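Alpha-galactosidase (Thermus thermophilus, PDB 6LCJ) probably hydrolyses alpha-galactosides, releasing terminal galactose, and assembles as a hexamer of glycoside hydrolase family 36 subunits. Local coordinates at residues L6-G10 against A11-L15; E175-L178 against L179-D183; C339-V343 against L344-G348; E329-G332 against E333-L336. One frame throughout, in Å; residues are numbered along the deposited sequence.

The four local contacts are a hairpin turn, a stretch of helix and two turns beside a barrel strand. Interaction 1 closes a beta hairpin in the N-terminal sheet region, and interaction 2 lies on a peripheral helix of the TIM barrel; their centres are about 60 Å apart, on opposite sides of the chain's centre. Interaction 4 leads into strand 335-338 and interaction 3 follows it, with centres about 16 Å apart. Interaction 3 lies closest to the middle of the chain, about 31 Å from interaction 1 between centres. It follows the C-terminal end of a barrel strand, the end where TIM-barrel enzymes generally carry their active site; interaction 4 lies at the other end.

Interaction 1: L6-G10 against A11-L15; sequences LNLGG and AEVFL
The side-chain amide of Asn7 and the peptide carbonyl of Ala11 are the flat groups that meet here, and they do so out of plane. Asn7 ND2 donates to Ala11 O over 2.9 Å, standing 56° above the carbonyl plane, while the oxygen lies 22° off the plane of the amide. With Asn7 CG anti to the backbone N (chi1 160°), the amide extends towards the turn. Leu8 N bonds to the same oxygen at 2.8 Å.

Beyond the turn the chain pairs as a beta hairpin of strands 2-7 and 12-17. Leu6 and Val13 form an antiparallel hydrogen-bonded pair, with Val13 N to Leu6 O at 2.7 Å. Asn7 and Glu12 follow as a non-hydrogen-bonded pair, their side chains on the other face, where Glu12 forms a salt bridge with Arg5. Leu8 CB rests on Val13 CG2 at 3.9 Å, and Leu8 also packs on Leu135 and Tyr137 of strand 132-137. At the backbone angles of Gly10 a side-chain carbon would press on the carbonyl oxygen of Gly9. Two N-H donors, Leu8 N and Asn7 ND2, share Ala11 O as acceptor, and both hold the start of the returning strand to the end of the outgoing one.

Interaction 2: E175-L178 against L179-D183; sequences EDLL and LRVLD
Leu177 and Val181, one helical turn apart, run alongside each other in the same direction, Leu177 CD1 4.2 Å from Val181 CG2, and both reach Phe169 of helix 166-169. Leu179 does likewise with Glu175: its CD1 lies 4.2 Å from Glu175 CG, while its CG sits 3.3 Å from Glu175 O. This flank is closed by Phe218 and Leu219 of helix 216-224, and the carboxylate of Glu175 forms a salt bridge with Arg214. Leu178 packs on Ile195 and Leu182 on Phe193, both of strand 192-195. Glu175, Leu178, Val181 and Leu182 are buried by these neighbours.

Regular backbone bonds underlie the packing, among them Leu182 N to Leu178 O at 2.8 Å and Val181 N to Leu177 O at 3.1 Å. Helix 175-185 belongs to the TIM barrel: it lies on the path between the neighbouring parallel strands 161-164 and 192-195.

Asp176 and Arg180, by contrast, lie on the solvent side, and no salt bridge joins them. Arg180, its chain bent at chi3 (-68°), folds back along the helix and lays one face of its guanidinium over Leu177 CA, which is 3.6 Å from Arg180 NH2. Arg180 NH1 approaches Asp176 CB at 3.7 Å, yet stays 5.0 Å from Asp176 OD2, so any attraction between the charges is probably weak. Asp176 has a weak, long ion pair with Arg214.

Interaction 3: C339-V343 against L344-G348; sequences CGAPV and LASLG
Ser346 OG donates a hydrogen bond to Pro342 O, four residues back, over 2.7 Å. The donor is tilted only 17° from the carbonyl plane. Lying beside its own backbone N and anti to the carbonyl carbon (chi1 -71°), the hydroxyl turns back over the preceding turn of chain. It also bonds to Tyr320 OH of helix 317-331, which joins the turn to that helix. Ser346 N reaches Val343 O at 3.3 Å, and makes a second, weak bond to Pro342 O. Replacing Ser346 by alanine removes the hydroxyl and would probably leave Pro342 O with just the weak bond from the backbone N of this residue, and Tyr320 OH without this partner.

Together these bonds fold residues 342-346 into a compact turn. It lies in the loop between barrel strands 335-338 and 352-354, where Val343 and Leu344 touch His48 of strand 44-48.

Around the polar centre the contacts are mostly of carbon atoms. Pro342 CB meets Ala345 CB at 4.1 Å, and Ala341 CB rests 3.8 Å from Ser346 OG; Ala341 and Pro342 also touch Tyr320. On the other flank Val343 CG1 touches Leu344 CD2 at 4.1 Å, their side chains crossing at a slant. Leu347 CG approaches Val343 O, while Val343 itself packs further on Leu353 and Leu393.

Interaction 4: E329-G332 against E333-L336; sequences EAAG and EAYL
Ala331 and Ala334 carry the polar part of this contact. Ala334 N donates to Ala331 O over 3.0 Å with an N-H...O angle of 154°. This bond closes a type II' beta turn that brings the chain straight from the end of helix 317-331 into strand 335-338, the helix-to-strand corner of a beta-alpha-beta unit in the barrel. Arg328, back on the helix, adds a hydrogen bond from NH2 to Ala334 O.

Backbone shape sets the turn. Just past helix 317-331 comes Gly332, whose phi is positive (58°); a side-chain carbon there would collide with Glu333 N. Glu333, next in the turn, sends its extended side chain outward on the exposed side.

The apolar contacts gather round one methyl. Ala331 CB lies 3.8 Å from Leu336 CD1 and 4.0 Å from Leu336 CD2, so the whole fork of the leucine faces it, and Ala334 CB stands 4.3 Å away. Leu336 CG, beside its backbone N (chi1 -61°), directs the fork there. Val290 of helix 280-296 also touches Ala331, and Leu301 and Leu303 of strand 298-303 touch Leu336.

One backbone bond thus closes the turn, and Arg328 adds a second tie from the helix, while small side chains at Ala331 and Ala334 and a glycine between them probably allow helix and strand to meet within a few residues.

Interaction 1: L6-G10 against A11-L15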
loop_
_atom_site.group_PDB
_atom_site.type_symbol
_atom_site.label_atom_id
_atom_site.label_comp_id
_atom_site.label_asym_id
_atom_site.label_seq_id
_atom_site.Cartn_x
_atom_site.Cartn_y
_atom_site.Cartn_z
ATOM N N LEU E 6 29.412 -14.921 -36.981
ATOM C CA LEU E 6 30.739 -15.494 -37.112
ATOM C C LEU E 6 30.755 -16.903 -36.555
ATOM O O LEU E 6 29.841 -17.334 -35.845
ATOM C CB LEU E 6 31.808 -14.648 -36.417
ATOM C CG LEU E 6 31.763 -14.623 -34.898
ATOM C CD1 LEU E 6 33.156 -14.554 -34.333
ATOM C CD2 LEU E 6 31.046 -13.408 -34.523
ATOM N N ASN E 7 31.820 -17.616 -36.902
ATOM C CA ASN E 7 32.102 -18.934 -36.357
ATOM C C ASN E 7 33.194 -18.794 -35.305
ATOM O O ASN E 7 34.231 -18.173 -35.561
ATOM C CB ASN E 7 32.523 -19.897 -37.465
ATOM C CG ASN E 7 33.274 -21.086 -36.933
ATOM O OD1 ASN E 7 34.429 -21.315 -37.300
ATOM N ND2 ASN E 7 32.627 -21.858 -36.057
ATOM N N LEU E 8 32.960 -19.347 -34.115
ATOM C CA LEU E 8 33.800 -19.007 -32.971
ATOM C C LEU E 8 34.436 -20.224 -32.316
ATOM O O LEU E 8 35.666 -20.267 -32.183
ATOM C CB LEU E 8 32.995 -18.202 -31.948
ATOM C CG LEU E 8 33.860 -17.301 -31.065
ATOM C CD1 LEU E 8 34.920 -16.539 -31.864
ATOM C CD2 LEU E 8 32.976 -16.357 -30.282
ATOM N N GLY E 9 33.658 -21.203 -31.876
ATOM C CA GLY E 9 34.283 -22.368 -31.275
ATOM C C GLY E 9 33.870 -23.633 -31.985
ATOM O O GLY E 9 33.492 -24.627 -31.354
ATOM N N GLY E 10 33.943 -23.605 -33.313
ATOM C CA GLY E 10 33.234 -24.597 -34.080
ATOM C C GLY E 10 31.744 -24.383 -34.108
ATOM O O GLY E 10 31.008 -25.286 -34.513
ATOM N N ALA E 11 31.276 -23.211 -33.677
ATOM C CA ALA E 11 29.859 -22.888 -33.633
ATOM C C ALA E 11 29.614 -21.563 -34.339
ATOM O O ALA E 11 30.512 -20.730 -34.476
ATOM C CB ALA E 11 29.339 -22.813 -32.189
ATOM N N GLU E 12 28.374 -21.387 -34.784
ATOM C CA GLU E 12 27.914 -20.153 -35.412
ATOM C C GLU E 12 27.299 -19.249 -34.345
ATOM O O GLU E 12 26.299 -19.617 -33.718
ATOM C CB GLU E 12 26.892 -20.479 -36.498
ATOM C CG GLU E 12 26.396 -19.300 -37.300
ATOM C CD GLU E 12 25.327 -19.706 -38.300
ATOM O OE1 GLU E 12 24.495 -20.585 -37.962
ATOM O OE2 GLU E 12 25.324 -19.150 -39.421
ATOM N N VAL E 13 27.889 -18.077 -34.130
ATOM C CA VAL E 13 27.466 -17.187 -33.054
ATOM C C VAL E 13 26.966 -15.886 -33.663
ATOM O O VAL E 13 27.632 -15.297 -34.522
ATOM C CB VAL E 13 28.603 -16.930 -32.049
ATOM C CG1 VAL E 13 28.113 -16.057 -30.912
ATOM C CG2 VAL E 13 29.154 -18.260 -31.521
ATOM N N PHE E 14 25.794 -15.450 -33.231
ATOM C CA PHE E 14 25.210 -14.208 -33.706
ATOM C C PHE E 14 25.444 -13.124 -32.668
ATOM O O PHE E 14 25.413 -13.390 -31.460
ATOM C CB PHE E 14 23.715 -14.384 -33.986
ATOM C CG PHE E 14 23.429 -15.369 -35.081
ATOM C CD1 PHE E 14 23.678 -15.041 -36.404
ATOM C CD2 PHE E 14 22.952 -16.639 -34.786
ATOM C CE1 PHE E 14 23.439 -15.955 -37.412
ATOM C CE2 PHE E 14 22.713 -17.556 -35.789
ATOM C CZ PHE E 14 22.950 -17.208 -37.104
ATOM N N LEU E 15 25.700 -11.904 -33.135
ATOM C CA LEU E 15 25.973 -10.829 -32.200
ATOM C C LEU E 15 25.668 -9.489 -32.834
ATOM O O LEU E 15 25.559 -9.351 -34.054
ATOM C CB LEU E 15 27.427 -10.819 -31.717
ATOM C CG LEU E 15 28.372 -10.360 -32.818
ATOM C CD1 LEU E 15 29.487 -9.492 -32.310
ATOM C CD2 LEU E 15 28.902 -11.583 -33.402
#

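Interaction 2: E175-L178 against L179-D183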
loop_
_atom_site.group_PDB
_atom_site.type_symbol
_atom_site.label_atom_id
_atom_site.label_comp_id
_atom_site.label_asym_id
_atom_site.label_seq_id
_atom_site.Cartn_x
_atom_site.Cartn_y
_atom_site.Cartn_z
ATOM N N GLU E 175 51.954 -2.112 20.458
ATOM C CA GLU E 175 53.382 -2.152 20.176
ATOM C C GLU E 175 54.069 -3.269 20.959
ATOM O O GLU E 175 54.843 -4.052 20.390
ATOM C CB GLU E 175 53.967 -0.771 20.479
ATOM C CG GLU E 175 55.407 -0.673 20.915
ATOM C CD GLU E 175 55.686 0.677 21.589
ATOM O OE1 GLU E 175 55.531 1.733 20.926
ATOM O OE2 GLU E 175 56.028 0.685 22.794
ATOM N N ASP E 176 53.758 -3.392 22.253
ATOM C CA ASP E 176 54.389 -4.419 23.084
ATOM C C ASP E 176 54.043 -5.824 22.599
ATOM O O ASP E 176 54.931 -6.666 22.411
ATOM C CB ASP E 176 53.967 -4.243 24.547
ATOM C CG ASP E 176 54.841 -3.229 25.307
ATOM O OD1 ASP E 176 55.810 -2.670 24.722
ATOM O OD2 ASP E 176 54.542 -2.987 26.502
ATOM N N LEU E 177 52.749 -6.091 22.388
ATOM C CA LEU E 177 52.300 -7.415 21.980
ATOM C C LEU E 177 52.927 -7.841 20.656
ATOM O O LEU E 177 53.343 -8.998 20.505
ATOM C CB LEU E 177 50.776 -7.419 21.885
ATOM C CG LEU E 177 50.061 -8.436 20.995
ATOM C CD1 LEU E 177 50.122 -9.798 21.623
ATOM C CD2 LEU E 177 48.628 -8.011 20.836
ATOM N N LEU E 178 53.019 -6.918 19.688
ATOM C CA LEU E 178 53.575 -7.281 18.388
ATOM C C LEU E 178 55.088 -7.450 18.440
ATOM O O LEU E 178 55.653 -8.189 17.622
ATOM C CB LEU E 178 53.187 -6.242 17.329
ATOM C CG LEU E 178 51.687 -6.186 16.976
ATOM C CD1 LEU E 178 51.386 -5.135 15.909
ATOM C CD2 LEU E 178 51.151 -7.555 16.540
ATOM N N LEU E 179 55.765 -6.785 19.382
ATOM C CA LEU E 179 57.199 -7.012 19.542
ATOM C C LEU E 179 57.477 -8.418 20.064
ATOM O O LEU E 179 58.440 -9.062 19.643
ATOM C CB LEU E 179 57.810 -5.949 20.458
ATOM C CG LEU E 179 58.085 -4.604 19.766
ATOM C CD1 LEU E 179 58.443 -3.518 20.755
ATOM C CD2 LEU E 179 59.160 -4.739 18.702
ATOM N N ARG E 180 56.628 -8.933 20.950
ATOM C CA ARG E 180 56.819 -10.309 21.394
ATOM C C ARG E 180 56.499 -11.291 20.279
ATOM O O ARG E 180 57.221 -12.276 20.077
ATOM C CB ARG E 180 55.960 -10.591 22.626
ATOM C CG ARG E 180 56.328 -9.709 23.809
ATOM C CD ARG E 180 55.764 -10.231 25.107
ATOM N NE ARG E 180 54.317 -10.113 25.122
ATOM C CZ ARG E 180 53.664 -8.958 25.242
ATOM N NH1 ARG E 180 54.338 -7.816 25.365
ATOM N NH2 ARG E 180 52.334 -8.946 25.236
ATOM N N VAL E 181 55.415 -11.042 19.549
ATOM C CA VAL E 181 55.051 -11.923 18.448
ATOM C C VAL E 181 56.131 -11.894 17.378
ATOM O O VAL E 181 56.476 -12.933 16.797
ATOM C CB VAL E 181 53.665 -11.524 17.901
ATOM C CG1 VAL E 181 53.353 -12.251 16.625
ATOM C CG2 VAL E 181 52.601 -11.806 18.951
ATOM N N LEU E 182 56.703 -10.706 17.126
ATOM C CA LEU E 182 57.779 -10.571 16.147
ATOM C C LEU E 182 58.945 -11.488 16.487
ATOM O O LEU E 182 59.501 -12.162 15.605
ATOM C CB LEU E 182 58.243 -9.118 16.073
ATOM C CG LEU E 182 59.524 -8.802 15.283
ATOM C CD1 LEU E 182 59.331 -8.934 13.778
ATOM C CD2 LEU E 182 60.025 -7.415 15.627
ATOM N N ASP E 183 59.299 -11.555 17.771
ATOM C CA ASP E 183 60.339 -12.468 18.232
ATOM C C ASP E 183 60.068 -13.904 17.794
ATOM O O ASP E 183 60.939 -14.567 17.223
ATOM C CB ASP E 183 60.441 -12.396 19.752
ATOM C CG ASP E 183 61.859 -12.292 20.220
ATOM O OD1 ASP E 183 62.716 -11.966 19.370
ATOM O OD2 ASP E 183 62.115 -12.548 21.422
#

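Interaction 3: C339-V343 against L344-G348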
loop_
_atom_site.group_PDB
_atom_site.type_symbol
_atom_site.label_atom_id
_atom_site.label_comp_id
_atom_site.label_asym_id
_atom_site.label_seq_id
_atom_site.Cartn_x
_atom_site.Cartn_y
_atom_site.Cartn_z
ATOM N N CYS E 339 43.009 -4.618 -1.496
ATOM C CA CYS E 339 41.963 -5.329 -0.773
ATOM C C CYS E 339 40.663 -4.532 -0.862
ATOM O O CYS E 339 40.682 -3.301 -0.927
ATOM C CB CYS E 339 42.374 -5.565 0.715
ATOM S SG CYS E 339 41.282 -6.742 1.659
ATOM N N GLY E 340 39.529 -5.240 -0.861
ATOM C CA GLY E 340 38.234 -4.581 -0.979
ATOM C C GLY E 340 38.106 -3.780 -2.251
ATOM O O GLY E 340 37.425 -2.739 -2.286
ATOM N N ALA E 341 38.745 -4.238 -3.291
ATOM C CA ALA E 341 39.087 -3.400 -4.407
ATOM C C ALA E 341 38.381 -3.864 -5.663
ATOM O O ALA E 341 38.209 -5.075 -5.866
ATOM C CB ALA E 341 40.607 -3.419 -4.642
ATOM N N PRO E 342 37.975 -2.928 -6.519
ATOM C CA PRO E 342 37.560 -3.293 -7.877
ATOM C C PRO E 342 38.561 -4.242 -8.511
ATOM O O PRO E 342 39.729 -3.892 -8.700
ATOM C CB PRO E 342 37.531 -1.943 -8.598
ATOM C CG PRO E 342 37.258 -0.965 -7.507
ATOM C CD PRO E 342 38.028 -1.471 -6.334
ATOM N N VAL E 343 38.127 -5.453 -8.834
ATOM C CA VAL E 343 39.079 -6.478 -9.237
ATOM C C VAL E 343 39.731 -6.115 -10.568
ATOM O O VAL E 343 40.950 -5.932 -10.648
ATOM C CB VAL E 343 38.397 -7.857 -9.270
ATOM C CG1 VAL E 343 39.239 -8.843 -10.038
ATOM C CG2 VAL E 343 38.173 -8.347 -7.839
ATOM N N LEU E 344 38.936 -5.962 -11.626
ATOM C CA LEU E 344 39.536 -5.809 -12.948
ATOM C C LEU E 344 40.194 -4.442 -13.114
ATOM O O LEU E 344 41.277 -4.339 -13.699
ATOM C CB LEU E 344 38.479 -6.056 -14.021
ATOM C CG LEU E 344 37.973 -7.500 -13.920
ATOM C CD1 LEU E 344 36.818 -7.806 -14.865
ATOM C CD2 LEU E 344 39.126 -8.471 -14.153
ATOM N N ALA E 345 39.586 -3.385 -12.570
ATOM C CA ALA E 345 40.159 -2.048 -12.720
ATOM C C ALA E 345 41.470 -1.867 -11.946
ATOM O O ALA E 345 42.158 -0.861 -12.155
ATOM C CB ALA E 345 39.133 -0.990 -12.288
ATOM N N SER E 346 41.823 -2.809 -11.061
ATOM C CA SER E 346 43.062 -2.760 -10.297
ATOM C C SER E 346 44.229 -3.378 -11.036
ATOM O O SER E 346 45.374 -3.173 -10.627
ATOM C CB SER E 346 42.908 -3.488 -8.955
ATOM O OG SER E 346 42.072 -2.770 -8.052
ATOM N N LEU E 347 43.966 -4.135 -12.096
ATOM C CA LEU E 347 45.020 -4.890 -12.759
ATOM C C LEU E 347 46.054 -3.950 -13.373
ATOM O O LEU E 347 45.715 -2.899 -13.930
ATOM C CB LEU E 347 44.415 -5.792 -13.827
ATOM C CG LEU E 347 43.453 -6.878 -13.339
ATOM C CD1 LEU E 347 42.881 -7.705 -14.507
ATOM C CD2 LEU E 347 44.161 -7.773 -12.324
ATOM N N GLY E 348 47.327 -4.332 -13.263
ATOM C CA GLY E 348 48.419 -3.505 -13.710
ATOM C C GLY E 348 48.967 -2.560 -12.664
ATOM O O GLY E 348 50.096 -2.094 -12.809
#

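Interaction 4: E329-G332 against E333-L336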
loop_
_atom_site.group_PDB
_atom_site.type_symbol
_atom_site.label_atom_id
_atom_site.label_comp_id
_atom_site.label_asym_id
_atom_site.label_seq_id
_atom_site.Cartn_x
_atom_site.Cartn_y
_atom_site.Cartn_z
ATOM N N GLU E 329 52.587 5.307 -8.265
ATOM C CA GLU E 329 53.832 6.043 -8.460
ATOM C C GLU E 329 54.413 6.506 -7.136
ATOM O O GLU E 329 55.633 6.481 -6.948
ATOM C CB GLU E 329 53.603 7.233 -9.383
ATOM C CG GLU E 329 53.511 6.854 -10.845
ATOM C CD GLU E 329 54.875 6.503 -11.459
ATOM O OE1 GLU E 329 55.906 6.543 -10.748
ATOM O OE2 GLU E 329 54.918 6.179 -12.664
ATOM N N ALA E 330 53.560 6.923 -6.203
ATOM C CA ALA E 330 54.066 7.356 -4.907
ATOM C C ALA E 330 54.720 6.210 -4.151
ATOM O O ALA E 330 55.606 6.443 -3.319
ATOM C CB ALA E 330 52.944 7.972 -4.076
ATOM N N ALA E 331 54.306 4.971 -4.428
ATOM C CA ALA E 331 54.838 3.799 -3.741
ATOM C C ALA E 331 56.093 3.255 -4.399
ATOM O O ALA E 331 56.810 2.456 -3.783
ATOM C CB ALA E 331 53.780 2.691 -3.674
ATOM N N GLY E 332 56.377 3.676 -5.621
ATOM C CA GLY E 332 57.558 3.182 -6.297
ATOM C C GLY E 332 57.511 1.677 -6.406
ATOM O O GLY E 332 56.526 1.092 -6.873
ATOM N N GLU E 333 58.578 1.034 -5.960
ATOM C CA GLU E 333 58.696 -0.412 -6.059
ATOM C C GLU E 333 58.202 -1.134 -4.812
ATOM O O GLU E 333 58.312 -2.358 -4.736
ATOM C CB GLU E 333 60.149 -0.784 -6.362
ATOM C CG GLU E 333 60.665 -0.095 -7.630
ATOM C CD GLU E 333 62.088 -0.493 -8.006
ATOM O OE1 GLU E 333 63.002 -0.368 -7.155
ATOM O OE2 GLU E 333 62.287 -0.923 -9.165
ATOM N N ALA E 334 57.649 -0.412 -3.845
ATOM C CA ALA E 334 57.034 -1.064 -2.710
ATOM C C ALA E 334 55.959 -2.027 -3.196
ATOM O O ALA E 334 55.486 -1.946 -4.337
ATOM C CB ALA E 334 56.444 -0.032 -1.758
ATOM N N TYR E 335 55.614 -2.982 -2.331
ATOM C CA TYR E 335 54.602 -3.987 -2.639
ATOM C C TYR E 335 53.239 -3.453 -2.217
ATOM O O TYR E 335 53.025 -3.155 -1.035
ATOM C CB TYR E 335 54.890 -5.306 -1.919
ATOM C CG TYR E 335 54.120 -6.483 -2.490
ATOM C CD1 TYR E 335 52.792 -6.705 -2.135
ATOM C CD2 TYR E 335 54.709 -7.357 -3.395
ATOM C CE1 TYR E 335 52.079 -7.768 -2.658
ATOM C CE2 TYR E 335 54.004 -8.419 -3.923
ATOM C CZ TYR E 335 52.687 -8.621 -3.550
ATOM O OH TYR E 335 51.973 -9.672 -4.068
ATOM N N LEU E 336 52.314 -3.351 -3.164
ATOM C CA LEU E 336 50.952 -2.945 -2.848
ATOM C C LEU E 336 50.030 -4.152 -2.978
ATOM O O LEU E 336 49.938 -4.767 -4.054
ATOM C CB LEU E 336 50.489 -1.798 -3.745
ATOM C CG LEU E 336 51.330 -0.537 -3.608
ATOM C CD1 LEU E 336 50.794 0.537 -4.528
ATOM C CD2 LEU E 336 51.374 -0.074 -2.156
#